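Local coordinates for RND efflux system, outer membrane lipoprotein, NodT family (Burkholderia mallei, PDB 6U94) that probably serves as an outer membrane channel of the efflux (OMF) family, through which a tripartite RND pump would expel its substrates, at residues 60-63 with 64-68. Sequence-based numbering, arbitrary orientation.
Sequences QLVA and LALAN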
loop_
_atom_site.group_PDB
_atom_site.type_symbol
_atom_site.label_atom_id
_atom_site.label_comp_id
_atom_site.label_asym_id
_atom_site.label_seq_id
_atom_site.Cartn_x
_atom_site.Cartn_y
_atom_site.Cartn_z
ATOM N N GLN A 60 1.526 15.008 11.465
ATOM C CA GLN A 60 2.720 15.745 11.865
ATOM C C GLN A 60 3.944 15.280 11.086
ATOM O O GLN A 60 4.765 16.101 10.659
ATOM C CB GLN A 60 2.949 15.593 13.368
ATOM C CG GLN A 60 4.203 16.278 13.882
ATOM C CD GLN A 60 4.371 16.139 15.383
ATOM O OE1 GLN A 60 3.564 15.492 16.053
ATOM N NE2 GLN A 60 5.420 16.750 15.920
ATOM N N LEU A 61 4.079 13.967 10.885
ATOM C CA LEU A 61 5.242 13.439 10.179
ATOM C C LEU A 61 5.265 13.897 8.726
ATOM O O LEU A 61 6.323 14.263 8.199
ATOM C CB LEU A 61 5.248 11.913 10.262
ATOM C CG LEU A 61 5.431 11.350 11.671
ATOM C CD1 LEU A 61 4.858 9.947 11.761
ATOM C CD2 LEU A 61 6.903 11.361 12.058
ATOM N N VAL A 62 4.108 13.879 8.059
ATOM C CA VAL A 62 4.041 14.291 6.660
ATOM C C VAL A 62 4.381 15.769 6.520
ATOM O O VAL A 62 5.101 16.173 5.597
ATOM C CB VAL A 62 2.652 13.965 6.081
ATOM C CG1 VAL A 62 2.457 14.640 4.734
ATOM C CG2 VAL A 62 2.489 12.465 5.944
ATOM N N ALA A 63 3.881 16.599 7.439
ATOM C CA ALA A 63 4.167 18.027 7.376
ATOM C C ALA A 63 5.659 18.297 7.523
ATOM O O ALA A 63 6.204 19.185 6.857
ATOM C CB ALA A 63 3.374 18.768 8.451
ATOM N N LEU A 64 6.337 17.541 8.389
ATOM C CA LEU A 64 7.775 17.724 8.550
ATOM C C LEU A 64 8.529 17.253 7.314
ATOM O O LEU A 64 9.531 17.864 6.920
ATOM C CB LEU A 64 8.267 16.987 9.796
ATOM C CG LEU A 64 7.646 17.385 11.137
ATOM C CD1 LEU A 64 8.413 16.759 12.297
ATOM C CD2 LEU A 64 7.573 18.900 11.283
ATOM N N ALA A 65 8.064 16.171 6.689
ATOM C CA ALA A 65 8.701 15.699 5.464
ATOM C C ALA A 65 8.553 16.718 4.341
ATOM O O ALA A 65 9.486 16.927 3.556
ATOM C CB ALA A 65 8.109 14.351 5.051
ATOM N N LEU A 66 7.389 17.365 4.251
ATOM C CA LEU A 66 7.192 18.389 3.231
ATOM C C LEU A 66 7.966 19.662 3.562
ATOM O O LEU A 66 8.547 20.290 2.669
ATOM C CB LEU A 66 5.704 18.692 3.072
ATOM C CG LEU A 66 4.877 17.644 2.336
ATOM C CD1 LEU A 66 3.422 18.077 2.237
ATOM C CD2 LEU A 66 5.459 17.387 0.955
ATOM N N ALA A 67 7.992 20.054 4.838
ATOM C CA ALA A 67 8.657 21.288 5.242
ATOM C C ALA A 67 10.175 21.186 5.217
ATOM O O ALA A 67 10.846 22.196 5.460
ATOM C CB ALA A 67 8.196 21.706 6.640
ATOM N N ASN A 68 10.731 20.009 4.937
ATOM C CA ASN A 68 12.179 19.869 4.871
ATOM C C ASN A 68 12.741 20.728 3.744
ATOM O O ASN A 68 12.153 20.830 2.664
ATOM C CB ASN A 68 12.556 18.401 4.670
ATOM C CG ASN A 68 13.991 18.111 5.061
ATOM O OD1 ASN A 68 14.832 17.820 4.211
ATOM N ND2 ASN A 68 14.280 18.197 6.353
#
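Four successive i to i+4 backbone hydrogen bonds join 60-63 to 64-68 in the last turns of helix 56-67: Leu64 N to Gln60 O at 3.1 Å, then Ala65 to Leu61, Leu66 to Val62, and Ala67 N to Ala63 O at 2.8 Å. All four are moderately bent, with N-H...O angles of 152° to 157°.

Side chains of the later turn lie against the carbonyl oxygens of the earlier one. Leu64 keeps CG beside its own backbone N (chi1 -59°), which brings that branch point to 3.2 Å from Gln60 O, the oxygen already bound by Leu64 N; both methyls stay farther from it. Leu66 is turned the same way, CG resting 3.6 Å from Val62 O, while its CD1 comes alongside CG1 of Val62 at 4.4 Å, a loose apolar contact one turn apart. CB of Ala65 faces two carbonyl oxygens of the turn before, 3.6 Å from both Leu61 O and Val62 O. Ala67 CB approaches Ala63 O at 3.2 Å.

Outside these turns, Val62 and Ala65 pack on Val170 of helix 156-203, where Leu61 meets Tyr174; Trp49, from the loop before the helix, touches both Val62 and Leu66. Arg70 NH2 bonds to Ala65 O, supplying a side-chain donor to a carbonyl of the last turn, and Asn68 OD1 receives a weak bond from Arg70 N. The result is the C-terminal end of an alpha-helix that packs by Leu61, Val62 and Ala65, its buried side, on one of the long helices of an outer membrane efflux protein, while Leu64 and Ala67 are exposed.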